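Local coordinates for hydrolase (Thermus thermophilus, PDB 1UFO) that probably acts as a hydrolase of the alpha/beta hydrolase fold family, at the interface of chains A and B. Coordinates in Å, arbitrary orientation; residue numbers count along the deposited sequence, not the author numbering. Chains: chain A/B, hypothetical protein TT1662.

Contact 1: the interface of chains A and B. Residues chain A 176, 207-209, 230; chain B 210-212, 222.
A:Arg209 and B:Val211 pair as antiparallel strand residues, joined by two backbone hydrogen bonds. A:Arg209 N gives to B:Val211 O at 2.9 Å, and B:Val211 N gives back to A:Arg209 O at 2.8 Å. Both bonds are nearly straight. A:Ala208 and B:Glu212 continue the bridge by one step.

On one face of the joined strands, B:Phe210 reaches across to chain A. Its CG lies anti to the backbone N (chi1 171°), which carries the ring over the neighbouring strand. The CE1 and CZ side of the ring makes the apolar contacts. CZ rests against the methyl A:Ala208 CB at 3.7 Å, and CE1 meets A:Leu176 CD1 at 4.0 Å. A:Leu176 comes from strand 175-180 of its own chain, and its side chain runs obliquely to that of B:Phe210. Replacing B:Phe210 by an alanine is likely to leave A:Ala208 CB and A:Leu176 CD1 without their aromatic partner and open a gap against the strand pair.

B:Leu222 widens this apolar patch. Its CD2 sits at the edge of the B:Phe210 ring, in the ring plane, while its CD1 touches A:Phe230 CD1 at 4.0 Å. Within its own chain, A:Phe230 is also met by A:Leu176 CB, 3.5 Å above the ring plane, over its centre. The patch thus ties the two helices, 221-236 of chain A and its counterpart in chain B, to the strands.

On the opposite face, A:Arg209 and B:Val211 lie side by side. A:Arg209 is poorly ordered. Its CG packs on B:Val211 CB at 3.7 Å. Further out, the bend of the chain at chi3 and the placing of B:Val211 CG1 over the guanidinium face are both tentative.

The site joins the strands 207-212 of both chains and packs apolar side chains against one face. It probably helps to hold a dimer together.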
# COMPACT_ATOMS: atom_id res chain seq x y z
N LEU A 176 -4.37 4.19 7.37
CA LEU A 176 -4.07 3.09 6.42
C LEU A 176 -4.29 1.76 7.10
O LEU A 176 -3.73 1.54 8.17
CB LEU A 176 -2.58 3.13 5.94
CG LEU A 176 -2.10 1.90 5.23
CD1 LEU A 176 -2.96 1.80 3.92
CD2 LEU A 176 -0.62 2.06 4.90
N LEU A 207 -7.74 8.00 3.43
CA LEU A 207 -8.07 6.67 3.95
C LEU A 207 -7.47 5.73 2.87
O LEU A 207 -7.55 6.00 1.67
CB LEU A 207 -9.60 6.48 4.00
CG LEU A 207 -10.16 5.22 4.46
CD1 LEU A 207 -9.72 4.98 5.97
CD2 LEU A 207 -11.73 5.38 4.40
N ALA A 208 -6.89 4.62 3.29
CA ALA A 208 -6.30 3.71 2.30
C ALA A 208 -6.19 2.30 2.87
O ALA A 208 -6.31 2.08 4.08
CB ALA A 208 -4.88 4.20 1.85
N ARG A 209 -6.01 1.34 1.94
CA ARG A 209 -5.79 -0.05 2.36
C ARG A 209 -4.64 -0.68 1.61
O ARG A 209 -4.33 -0.32 0.45
CB ARG A 209 -7.07 -0.93 2.15
CG ARG A 209 -7.55 -1.08 0.73
CD ARG A 209 -9.00 -1.78 0.69
NE ARG A 209 -10.03 -0.86 0.27
CZ ARG A 209 -10.71 -0.87 -0.89
NH1 ARG A 209 -11.65 0.07 -1.12
NH2 ARG A 209 -10.51 -1.80 -1.83
N PHE A 230 3.67 5.37 4.05
CA PHE A 230 2.46 6.13 4.34
C PHE A 230 2.74 7.20 5.37
O PHE A 230 2.31 8.33 5.18
CB PHE A 230 1.38 5.14 4.82
CG PHE A 230 0.01 5.77 4.99
CD1 PHE A 230 -0.89 5.85 3.89
CD2 PHE A 230 -0.44 6.20 6.24
CE1 PHE A 230 -2.16 6.34 4.06
CE2 PHE A 230 -1.76 6.69 6.41
CZ PHE A 230 -2.64 6.76 5.30
N PHE B 210 -2.61 -1.83 -3.29
CA PHE B 210 -2.73 -0.63 -2.44
C PHE B 210 -3.90 0.17 -3.01
O PHE B 210 -3.90 0.43 -4.25
CB PHE B 210 -1.47 0.23 -2.45
CG PHE B 210 -1.60 1.56 -1.77
CD1 PHE B 210 -1.49 1.67 -0.36
CD2 PHE B 210 -1.89 2.70 -2.51
CE1 PHE B 210 -1.66 2.90 0.31
CE2 PHE B 210 -2.07 3.96 -1.86
CZ PHE B 210 -1.95 4.05 -0.42
N VAL B 211 -4.89 0.48 -2.20
CA VAL B 211 -6.03 1.24 -2.71
C VAL B 211 -6.20 2.56 -1.94
O VAL B 211 -6.30 2.54 -0.72
CB VAL B 211 -7.35 0.43 -2.67
CG1 VAL B 211 -8.53 1.28 -3.15
CG2 VAL B 211 -7.20 -0.87 -3.52
N GLU B 212 -6.23 3.68 -2.66
CA GLU B 212 -6.40 4.99 -2.04
C GLU B 212 -7.88 5.27 -2.11
O GLU B 212 -8.45 5.41 -3.24
CB GLU B 212 -5.52 6.00 -2.80
CG GLU B 212 -5.57 7.46 -2.19
CD GLU B 212 -4.61 8.38 -2.88
OE1 GLU B 212 -4.82 9.63 -2.74
OE2 GLU B 212 -3.68 7.89 -3.49
N LEU B 222 0.89 9.90 -3.22
CA LEU B 222 0.81 8.84 -2.18
C LEU B 222 1.06 7.49 -2.85
O LEU B 222 1.89 6.71 -2.37
CB LEU B 222 -0.53 8.87 -1.49
CG LEU B 222 -0.69 7.70 -0.50
CD1 LEU B 222 0.33 7.76 0.63
CD2 LEU B 222 -2.10 7.78 0.11

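Contact 2: the interface of chains A and B. Residues chain A 210-213; chain B 176, 207-209.
This is an antiparallel strand-to-strand interface between two copies of the protein, and it carries the beta-sheet of one chain into the other in the deposited assembly. This pair may or may not be the biological dimer. A:Val211 and B:Arg209 exchange backbone hydrogen bonds in both directions. The ladder then runs on past the strand end: A:Glu213 N gives to B:Leu207 O at 2.9 Å.

A:Glu213 also reaches B:Arg209 with its side chain. B:Arg209 NH1 makes a salt bridge and hydrogen bond with the carboxylate oxygen A:Glu213 OE1 at 3.0 Å. The two flat groups are turned only 23° apart, yet the bond is not a flat pairing. NH1 meets OE1 from above the carboxylate plane, 36° out of it. The glutamate chain bends at chi2 (67°), which folds its carboxylate back towards the arginine.

Water 1 completes the link. It lies in plane at the edge of the guanidinium and bonds to B:Arg209 NE at 2.8 Å. It also bonds to A:Glu213 OE1 at 2.7 Å and to the backbone oxygen A:Val211 O. NH1 and the water thus grip OE1 together, and the arginine head is held at both NE and NH1. Water 2 makes a second bridge, between A:Glu213 O and B:Leu207 N; its bond to the leucine is long.

Apolar contacts back these polar ones. The aliphatic part of B:Arg209 packs through CG on A:Val211 CB. B:Leu207 runs alongside A:Glu213, with CD2 near the glutamate CG. On the other face of the strands, A:Phe210 CZ presses on B:Ala208 CB at 3.6 Å, and CE1 meets B:Leu176 CD1 at 3.9 Å. The side chains of A:Phe210 and B:Leu176 cross at about a right angle.

The site lies where strand 207-212 of chain A passes into the loop before helix 221-236, beside the same strand of chain B.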
# COMPACT_ATOMS: atom_id res chain seq x y z
N PHE A 210 -3.95 -1.61 2.25
CA PHE A 210 -2.87 -2.35 1.62
C PHE A 210 -3.16 -3.79 2.00
O PHE A 210 -3.31 -4.11 3.19
CB PHE A 210 -1.48 -1.97 2.19
CG PHE A 210 -0.41 -2.90 1.72
CD1 PHE A 210 0.07 -2.78 0.40
CD2 PHE A 210 0.09 -3.90 2.57
CE1 PHE A 210 1.07 -3.66 -0.13
CE2 PHE A 210 1.08 -4.79 2.03
CZ PHE A 210 1.55 -4.65 0.69
N VAL A 211 -3.30 -4.64 0.96
CA VAL A 211 -3.56 -6.04 1.22
C VAL A 211 -2.48 -6.89 0.57
O VAL A 211 -2.20 -6.75 -0.65
CB VAL A 211 -4.97 -6.49 0.69
CG1 VAL A 211 -5.20 -8.01 1.04
CG2 VAL A 211 -6.09 -5.66 1.36
N GLU A 212 -1.83 -7.72 1.37
CA GLU A 212 -0.77 -8.63 0.89
C GLU A 212 -1.49 -9.98 0.62
O GLU A 212 -2.05 -10.62 1.54
CB GLU A 212 0.27 -8.75 1.98
CG GLU A 212 1.44 -9.66 1.62
CD GLU A 212 2.55 -9.57 2.64
OE1 GLU A 212 3.32 -10.52 2.74
OE2 GLU A 212 2.58 -8.58 3.37
N GLU A 213 -1.42 -10.43 -0.63
CA GLU A 213 -2.15 -11.64 -1.01
C GLU A 213 -1.43 -12.84 -0.39
O GLU A 213 -0.20 -12.99 -0.57
CB GLU A 213 -2.14 -11.74 -2.51
CG GLU A 213 -3.30 -12.53 -3.01
CD GLU A 213 -4.66 -11.85 -2.78
OE1 GLU A 213 -4.83 -10.59 -2.57
OE2 GLU A 213 -5.63 -12.62 -2.91
N LEU B 176 2.83 -5.22 -7.47
CA LEU B 176 1.95 -4.39 -6.64
C LEU B 176 1.03 -3.55 -7.58
O LEU B 176 1.55 -2.84 -8.49
CB LEU B 176 2.80 -3.42 -5.80
CG LEU B 176 1.96 -2.38 -5.04
CD1 LEU B 176 1.07 -3.07 -3.98
CD2 LEU B 176 2.83 -1.39 -4.33
N LEU B 207 2.60 -10.84 -4.18
CA LEU B 207 1.54 -10.12 -4.89
C LEU B 207 0.73 -9.28 -3.88
O LEU B 207 0.39 -9.73 -2.79
CB LEU B 207 0.60 -11.11 -5.60
CG LEU B 207 -0.65 -10.61 -6.33
CD1 LEU B 207 -0.17 -9.93 -7.61
CD2 LEU B 207 -1.62 -11.81 -6.70
N ALA B 208 0.49 -8.01 -4.22
CA ALA B 208 -0.24 -7.13 -3.30
C ALA B 208 -0.97 -6.00 -3.98
O ALA B 208 -0.78 -5.74 -5.17
CB ALA B 208 0.82 -6.52 -2.25
N ARG B 209 -1.84 -5.33 -3.19
CA ARG B 209 -2.57 -4.20 -3.77
C ARG B 209 -2.61 -3.06 -2.77
O ARG B 209 -2.60 -3.31 -1.56
CB ARG B 209 -4.03 -4.60 -4.12
CG ARG B 209 -4.88 -4.83 -2.85
CD ARG B 209 -6.23 -5.52 -3.21
NE ARG B 209 -6.07 -6.91 -3.42
CZ ARG B 209 -7.05 -7.65 -3.92
NH1 ARG B 209 -6.82 -8.93 -4.10
NH2 ARG B 209 -8.24 -7.10 -4.26
O HOH W 1 -3.69 -8.19 -2.66
O HOH W 2 1.24 -13.52 -3.12

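Contact 1 and contact 2 are neighbouring parts of one two-fold symmetric interface, with C-alpha centres about 11 Å apart. Both are built on strand 207-212 of each chain, with strand 175-180 behind it. Residues 176 and 207-209 come from chain A in contact 1 and from chain B in contact 2; residues 210-212 do the reverse. Contact 1 adds the helix residues A:Phe230 and B:Leu222, whereas contact 2 adds A:Glu213 and two waters. Together they make one continuous antiparallel ladder, which would let the sheets of the two subunits run on as one across the pair.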